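Local coordinates for mRNA export protein (Chaetomium thermophilum, PDB 4WPM) that probably helps carry mRNA from the nucleus to the cytoplasm as part of an NXF-family export factor, of which this chain is the RNA recognition motif domain, at residues L25-N29 with S30-S34; S42-D45 with F46-R49; G60-G64 with D65-L69. One frame throughout, in Å; residues are numbered along the deposited sequence.

Contact 1: L25-N29 with S30-S34; sequences LGLKN and SKAAS
Ser30 turns back on the carbonyl of Leu27 and gives it two hydrogen bonds. Its backbone N lies 3.1 Å from Leu27 O and closes a type I beta turn from Leu27 to Ser30, while its hydroxyl OG donates to the same Leu27 O at 2.9 Å. The two donors approach differently: the amide sits well above the carbonyl plane, the hydroxyl only 19° from it. Ser30 OG in turn accepts a weak bond from Ala32 N at 3.1 Å. Leu27 CD1 lies 3.7 Å from Ser30 OG. Leu27 CG stands anti to the backbone N (chi1 -177°), which brings CD1 over the hydroxyl and within 4.3 Å of Ala32 CB. The methyl of Ala33 rests 3.5 Å from both Leu27 O and Lys28 O. Water 1 bridges Ser30 O, at 2.8 Å, and, weakly, Lys28 O. Further out, Leu27 faces the core, and the amine of Lys28 bonds to Glu96 O of the second subunit. With its hydroxyl both donating and accepting, the buried Ser30 links the turn after strand 20-25, weakly through Ala32 N, to the start of the 3-10 segment 32-34 and keeps its polar atom satisfied beneath leucine and alanine carbons.

Contact 2: S42-D45 with F46-R49; sequences SLLD and FLER
Four consecutive i to i+4 hydrogen bonds, from Phe46 N to Ser42 O through Arg49 N to Asp45 O, make residues 42-49 a regular alpha-helical run. The run belongs to helix 40-51, the first of the two helices that pack on the sheet of the RNA recognition motif. Its apolar side is carried by leucines. Leu47 CD1 touches both Leu43 and Leu44, at 4.2 Å from Leu43 CG and 4.1 Å from Leu44 CD2, and each pair meets at a slant. Leu43 also brings CD1 near Phe46 CD2. These leucines contribute to the face of the helix that packs on the sheet. The end of the Phe46 ring leads away from segment 42-45; Arg49 NH1 lies at its edge, in the ring plane, and the ring also meets that of Tyr87.

The polar side is held by an i to i+4 salt bridge between Asp45 and Arg49. Asp45 CG lies anti to the backbone N (chi1 -179°), pointing the carboxylate along the helix toward Arg49, whose chain bends at chi3 (-66°) to bring NE back. Arg49 NE meets Asp45 OD2 at 3.0 Å from above the carboxylate plane, and the carboxylate and guanidinium planes are 26° apart. Asp45 OD1 also lies 4.6 Å from Glu48 OE1, a like-charge proximity that the arginine probably offsets; Glu48 OE2 itself accepts from Leu57 N. Ser42 OG is hydrogen-bonded to Tyr87 OH and to Gly39 O. Water 2 joins the first turn to the salt bridge, donating to Ser42 O at 3.2 Å and to Asp45 OD2 at 3.3 Å. The same water 2 accepts from Arg49 NH1 at 3.2 Å.

Contact 3: G60-G64 with D65-L69; sequences GIIDG and DYVWL
Trp68 and Ile61 face each other as a hydrogen-bonded antiparallel pair, their side chains on the same face of the sheet as those of Asp63 and Tyr66. Ile61 CG1 crosses Trp68 CB at a slant, 3.8 Å away; its chi1 of 55° sets that branch between the backbone N and the carbonyl carbon. The indole leans along strand 59-63 toward the turn, where Asp63 CB approaches it obliquely at 3.7 Å from Trp68 NE1, and Asp63 O lies at the edge of the ring, in its plane. The indole nitrogen is buried and has no hydrogen-bonding partner in the model. Elsewhere Pro102 packs against both Ile61 and Trp68, and Lys23 makes a cation-pi contact with Tyr66.

On the other face Ile62 meets Val67, CG1 to CG2 at 4.0 Å, and both residues turn toward helix 40-51. Gly60 is paired with Leu69, whose CD2 lies 3.7 Å from Gly60 CA, packed directly on the glycine backbone.

The backbone pairing decides which face each side chain takes. Ile61 and Trp68 exchange two bonds, Ile61 N to Trp68 O at 3.0 Å and Trp68 N to Ile61 O at 2.9 Å. Asp63 and Tyr66 exchange another two, with Tyr66 N 3.1 Å from Asp63 O. Gly64, with positive phi (66°), takes the first corner of the turn between them, and the carboxylate of Asp65 bonds to Glu96 N of the second subunit. The whole is a beta hairpin with a two-residue loop (type II' turn, Gly64 and Asp65 at its corners), joining the second and third strands of the RNA recognition motif.

In the fold
The three contacts lie in series along the chain and converge on one small core. Leu27 of contact 1, Leu43 of contact 2 and Val67 of contact 3 meet there: Leu27 CD2 is 4.0 Å from Leu43 CD2 and 3.5 Å from Val67 CG2. Contacts 2 and 3, with centres about 14 Å apart, also join through Leu44 CD2 and Leu69 CD2 at 3.6 Å, so the helix covers the inner face of the hairpin. Contacts 1 and 3, centres about 11 Å apart, share the interface with the second subunit, where a long, weak ion pair links Lys28 to Asp65. A sulfate ion, probably from crystallisation, lies about 4 Å from the side chain of Asn29.

Contact 1: L25-N29 with S30-S34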
loop_
_atom_site.group_PDB
_atom_site.type_symbol
_atom_site.label_atom_id
_atom_site.label_comp_id
_atom_site.label_asym_id
_atom_site.label_seq_id
_atom_site.Cartn_x
_atom_site.Cartn_y
_atom_site.Cartn_z
ATOM N N LEU A 25 0.643 6.906 1.068
ATOM C CA LEU A 25 -0.425 5.995 1.460
ATOM C C LEU A 25 -1.567 6.760 2.120
ATOM O O LEU A 25 -1.329 7.710 2.865
ATOM C CB LEU A 25 0.115 4.929 2.415
ATOM C CG LEU A 25 -0.786 3.739 2.745
ATOM C CD1 LEU A 25 -1.169 2.955 1.497
ATOM C CD2 LEU A 25 -0.093 2.841 3.756
ATOM N N GLY A 26 -2.801 6.344 1.844
ATOM C CA GLY A 26 -3.971 6.914 2.494
ATOM C C GLY A 26 -4.945 7.611 1.560
ATOM O O GLY A 26 -5.995 8.081 1.998
ATOM N N LEU A 27 -4.607 7.684 0.276
ATOM C CA LEU A 27 -5.481 8.333 -0.697
ATOM C C LEU A 27 -6.757 7.524 -0.900
ATOM O O LEU A 27 -7.828 8.084 -1.127
ATOM C CB LEU A 27 -4.762 8.522 -2.036
ATOM C CG LEU A 27 -5.557 9.262 -3.116
ATOM C CD1 LEU A 27 -5.865 10.692 -2.692
ATOM C CD2 LEU A 27 -4.815 9.249 -4.442
ATOM N N LYS A 28 -6.632 6.203 -0.817
ATOM C CA LYS A 28 -7.764 5.305 -1.010
ATOM C C LYS A 28 -8.812 5.496 0.082
ATOM O O LYS A 28 -10.010 5.344 -0.160
ATOM C CB LYS A 28 -7.286 3.852 -1.023
ATOM C CG LYS A 28 -8.279 2.867 -1.616
ATOM C CD LYS A 28 -7.874 1.436 -1.301
ATOM C CE LYS A 28 -8.622 0.433 -2.161
ATOM N NZ LYS A 28 -8.317 -0.969 -1.763
ATOM N N ASN A 29 -8.351 5.830 1.283
ATOM C CA ASN A 29 -9.239 6.042 2.419
ATOM C C ASN A 29 -9.882 7.425 2.399
ATOM O O ASN A 29 -10.789 7.708 3.183
ATOM C CB ASN A 29 -8.474 5.851 3.729
ATOM C CG ASN A 29 -7.669 4.566 3.752
ATOM O OD1 ASN A 29 -6.473 4.575 4.043
ATOM N ND2 ASN A 29 -8.323 3.452 3.446
ATOM N N SER A 30 -9.409 8.284 1.502
ATOM C CA SER A 30 -9.853 9.671 1.461
ATOM C C SER A 30 -11.109 9.845 0.612
ATOM O O SER A 30 -11.520 8.934 -0.107
ATOM C CB SER A 30 -8.734 10.560 0.919
ATOM O OG SER A 30 -8.818 10.686 -0.489
ATOM N N LYS A 31 -11.712 11.026 0.704
ATOM C CA LYS A 31 -12.902 11.350 -0.075
ATOM C C LYS A 31 -12.568 11.547 -1.550
ATOM O O LYS A 31 -13.427 11.387 -2.417
ATOM C CB LYS A 31 -13.573 12.605 0.481
ATOM C CG LYS A 31 -14.478 12.337 1.671
ATOM C CD LYS A 31 -14.311 13.395 2.746
ATOM C CE LYS A 31 -15.357 13.252 3.837
ATOM N NZ LYS A 31 -15.940 14.567 4.224
ATOM N N ALA A 32 -11.318 11.900 -1.829
ATOM C CA ALA A 32 -10.878 12.145 -3.198
ATOM C C ALA A 32 -10.783 10.848 -3.999
ATOM O O ALA A 32 -10.652 10.879 -5.221
ATOM C CB ALA A 32 -9.538 12.861 -3.198
ATOM N N ALA A 33 -10.845 9.713 -3.308
ATOM C CA ALA A 33 -10.695 8.412 -3.954
ATOM C C ALA A 33 -11.786 8.170 -4.993
ATOM O O ALA A 33 -11.563 7.486 -5.992
ATOM C CB ALA A 33 -10.710 7.308 -2.912
ATOM N N SER A 34 -12.964 8.735 -4.751
ATOM C CA SER A 34 -14.110 8.535 -5.633
ATOM C C SER A 34 -14.005 9.366 -6.910
ATOM O O SER A 34 -14.871 9.281 -7.780
ATOM C CB SER A 34 -15.408 8.878 -4.899
ATOM O OG SER A 34 -15.394 10.218 -4.438
HETATM O O HOH W 1 -12.804 6.768 1.123
#

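Contact 2: S42-D45 with F46-R49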
loop_
_atom_site.group_PDB
_atom_site.type_symbol
_atom_site.label_atom_id
_atom_site.label_comp_id
_atom_site.label_asym_id
_atom_site.label_seq_id
_atom_site.Cartn_x
_atom_site.Cartn_y
_atom_site.Cartn_z
ATOM N N SER A 42 -5.995 16.042 -7.473
ATOM C CA SER A 42 -6.374 16.842 -6.314
ATOM C C SER A 42 -5.356 16.687 -5.186
ATOM O O SER A 42 -5.086 17.634 -4.448
ATOM C CB SER A 42 -7.769 16.449 -5.824
ATOM O OG SER A 42 -7.781 15.127 -5.314
ATOM N N LEU A 43 -4.794 15.488 -5.061
ATOM C CA LEU A 43 -3.776 15.219 -4.052
ATOM C C LEU A 43 -2.493 15.992 -4.335
ATOM O O LEU A 43 -1.960 16.664 -3.454
ATOM C CB LEU A 43 -3.478 13.718 -3.974
ATOM C CG LEU A 43 -2.268 13.301 -3.133
ATOM C CD1 LEU A 43 -2.490 13.632 -1.665
ATOM C CD2 LEU A 43 -1.979 11.820 -3.311
ATOM N N LEU A 44 -1.994 15.887 -5.564
ATOM C CA LEU A 44 -0.758 16.567 -5.933
ATOM C C LEU A 44 -0.934 18.074 -5.825
ATOM O O LEU A 44 -0.016 18.786 -5.425
ATOM C CB LEU A 44 -0.323 16.181 -7.349
ATOM C CG LEU A 44 -0.155 14.684 -7.628
ATOM C CD1 LEU A 44 0.628 14.466 -8.916
ATOM C CD2 LEU A 44 0.498 13.952 -6.462
ATOM N N ASP A 45 -2.122 18.556 -6.175
ATOM C CA ASP A 45 -2.435 19.971 -6.038
ATOM C C ASP A 45 -2.366 20.376 -4.570
ATOM O O ASP A 45 -1.843 21.437 -4.233
ATOM C CB ASP A 45 -3.820 20.277 -6.612
ATOM C CG ASP A 45 -4.176 21.747 -6.519
ATOM O OD1 ASP A 45 -3.766 22.517 -7.412
ATOM O OD2 ASP A 45 -4.869 22.132 -5.553
ATOM N N PHE A 46 -2.892 19.518 -3.701
ATOM C CA PHE A 46 -2.866 19.764 -2.264
ATOM C C PHE A 46 -1.441 19.781 -1.719
ATOM O O PHE A 46 -1.095 20.624 -0.890
ATOM C CB PHE A 46 -3.693 18.704 -1.531
ATOM C CG PHE A 46 -3.395 18.612 -0.062
ATOM C CD1 PHE A 46 -3.900 19.549 0.823
ATOM C CD2 PHE A 46 -2.610 17.584 0.434
ATOM C CE1 PHE A 46 -3.629 19.462 2.175
ATOM C CE2 PHE A 46 -2.334 17.493 1.785
ATOM C CZ PHE A 46 -2.844 18.433 2.657
ATOM N N LEU A 47 -0.616 18.848 -2.186
ATOM C CA LEU A 47 0.768 18.750 -1.734
ATOM C C LEU A 47 1.580 19.980 -2.126
ATOM O O LEU A 47 2.394 20.471 -1.343
ATOM C CB LEU A 47 1.430 17.494 -2.304
ATOM C CG LEU A 47 0.897 16.149 -1.804
ATOM C CD1 LEU A 47 1.510 15.006 -2.598
ATOM C CD2 LEU A 47 1.171 15.973 -0.318
ATOM N N GLU A 48 1.358 20.471 -3.340
ATOM C CA GLU A 48 2.067 21.646 -3.832
ATOM C C GLU A 48 1.762 22.885 -2.994
ATOM O O GLU A 48 2.663 23.647 -2.647
ATOM C CB GLU A 48 1.709 21.907 -5.297
ATOM C CG GLU A 48 2.271 20.872 -6.263
ATOM C CD GLU A 48 1.779 21.065 -7.687
ATOM O OE1 GLU A 48 0.702 21.669 -7.872
ATOM O OE2 GLU A 48 2.471 20.607 -8.621
ATOM N N ARG A 49 0.487 23.081 -2.673
ATOM C CA ARG A 49 0.062 24.244 -1.900
ATOM C C ARG A 49 0.531 24.159 -0.448
ATOM O O ARG A 49 0.955 25.157 0.134
ATOM C CB ARG A 49 -1.461 24.389 -1.948
ATOM C CG ARG A 49 -2.011 24.626 -3.346
ATOM C CD ARG A 49 -3.521 24.792 -3.339
ATOM N NE ARG A 49 -4.211 23.560 -2.954
ATOM C CZ ARG A 49 -4.965 23.417 -1.863
ATOM N NH1 ARG A 49 -5.540 22.250 -1.611
ATOM N NH2 ARG A 49 -5.159 24.428 -1.021
HETATM O O HOH W 2 -6.808 20.226 -3.739
#

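Contact 3: G60-G64 with D65-L69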
loop_
_atom_site.group_PDB
_atom_site.type_symbol
_atom_site.label_atom_id
_atom_site.label_comp_id
_atom_site.label_asym_id
_atom_site.label_seq_id
_atom_site.Cartn_x
_atom_site.Cartn_y
_atom_site.Cartn_z
ATOM N N GLY A 60 3.829 11.278 -11.601
ATOM C CA GLY A 60 3.170 10.541 -10.541
ATOM C C GLY A 60 2.202 9.500 -11.072
ATOM O O GLY A 60 1.691 9.630 -12.184
ATOM N N ILE A 61 1.943 8.471 -10.270
ATOM C CA ILE A 61 1.017 7.402 -10.644
ATOM C C ILE A 61 0.330 6.787 -9.425
ATOM O O ILE A 61 0.822 6.904 -8.302
ATOM C CB ILE A 61 1.725 6.271 -11.424
ATOM C CG1 ILE A 61 2.910 5.728 -10.624
ATOM C CG2 ILE A 61 2.215 6.765 -12.776
ATOM C CD1 ILE A 61 3.358 4.362 -11.062
ATOM N N ILE A 62 -0.811 6.143 -9.659
ATOM C CA ILE A 62 -1.499 5.378 -8.621
ATOM C C ILE A 62 -1.321 3.890 -8.904
ATOM O O ILE A 62 -1.805 3.383 -9.917
ATOM C CB ILE A 62 -3.007 5.709 -8.541
ATOM C CG1 ILE A 62 -3.219 7.138 -8.039
ATOM C CG2 ILE A 62 -3.719 4.740 -7.598
ATOM C CD1 ILE A 62 -4.653 7.635 -8.149
ATOM N N ASP A 63 -0.618 3.203 -8.008
ATOM C CA ASP A 63 -0.451 1.757 -8.098
ATOM C C ASP A 63 -0.833 1.102 -6.777
ATOM O O ASP A 63 -0.182 1.320 -5.754
ATOM C CB ASP A 63 0.991 1.402 -8.466
ATOM C CG ASP A 63 1.161 -0.067 -8.802
ATOM O OD1 ASP A 63 0.942 -0.438 -9.974
ATOM O OD2 ASP A 63 1.513 -0.849 -7.894
ATOM N N GLY A 64 -1.888 0.296 -6.804
ATOM C CA GLY A 64 -2.423 -0.289 -5.590
ATOM C C GLY A 64 -2.998 0.793 -4.700
ATOM O O GLY A 64 -3.733 1.664 -5.167
ATOM N N ASP A 65 -2.660 0.740 -3.416
ATOM C CA ASP A 65 -3.118 1.740 -2.459
ATOM C C ASP A 65 -2.151 2.919 -2.398
ATOM O O ASP A 65 -2.409 3.905 -1.705
ATOM C CB ASP A 65 -3.275 1.127 -1.066
ATOM C CG ASP A 65 -4.243 -0.037 -1.045
ATOM O OD1 ASP A 65 -5.011 -0.194 -2.018
ATOM O OD2 ASP A 65 -4.245 -0.789 -0.048
ATOM N N TYR A 66 -1.043 2.816 -3.128
ATOM C CA TYR A 66 0.017 3.815 -3.053
ATOM C C TYR A 66 -0.028 4.820 -4.196
ATOM O O TYR A 66 -0.487 4.513 -5.298
ATOM C CB TYR A 66 1.387 3.132 -3.056
ATOM C CG TYR A 66 1.752 2.456 -1.756
ATOM C CD1 TYR A 66 2.227 3.194 -0.680
ATOM C CD2 TYR A 66 1.633 1.082 -1.607
ATOM C CE1 TYR A 66 2.568 2.582 0.509
ATOM C CE2 TYR A 66 1.971 0.461 -0.420
ATOM C CZ TYR A 66 2.438 1.216 0.635
ATOM O OH TYR A 66 2.778 0.605 1.820
ATOM N N VAL A 67 0.456 6.025 -3.911
ATOM C CA VAL A 67 0.752 7.016 -4.935
ATOM C C VAL A 67 2.263 7.195 -5.013
ATOM O O VAL A 67 2.916 7.458 -4.001
ATOM C CB VAL A 67 0.078 8.373 -4.644
ATOM C CG1 VAL A 67 0.523 9.432 -5.652
ATOM C CG2 VAL A 67 -1.432 8.234 -4.650
ATOM N N TRP A 68 2.812 7.052 -6.214
ATOM C CA TRP A 68 4.250 7.156 -6.426
ATOM C C TRP A 68 4.576 8.502 -7.056
ATOM O O TRP A 68 3.885 8.937 -7.973
ATOM C CB TRP A 68 4.754 6.020 -7.320
ATOM C CG TRP A 68 4.519 4.650 -6.759
ATOM C CD1 TRP A 68 3.326 3.994 -6.660
ATOM C CD2 TRP A 68 5.509 3.760 -6.229
ATOM N NE1 TRP A 68 3.512 2.756 -6.096
ATOM C CE2 TRP A 68 4.843 2.588 -5.824
ATOM C CE3 TRP A 68 6.894 3.845 -6.057
ATOM C CZ2 TRP A 68 5.515 1.507 -5.255
ATOM C CZ3 TRP A 68 7.558 2.770 -5.492
ATOM C CH2 TRP A 68 6.869 1.617 -5.098
ATOM N N LEU A 69 5.615 9.160 -6.551
ATOM C CA LEU A 69 6.061 10.439 -7.100
ATOM C C LEU A 69 7.570 10.442 -7.291
ATOM O O LEU A 69 8.319 9.997 -6.420
ATOM C CB LEU A 69 5.651 11.598 -6.189
ATOM C CG LEU A 69 4.152 11.793 -5.971
ATOM C CD1 LEU A 69 3.910 12.869 -4.926
ATOM C CD2 LEU A 69 3.468 12.151 -7.278
#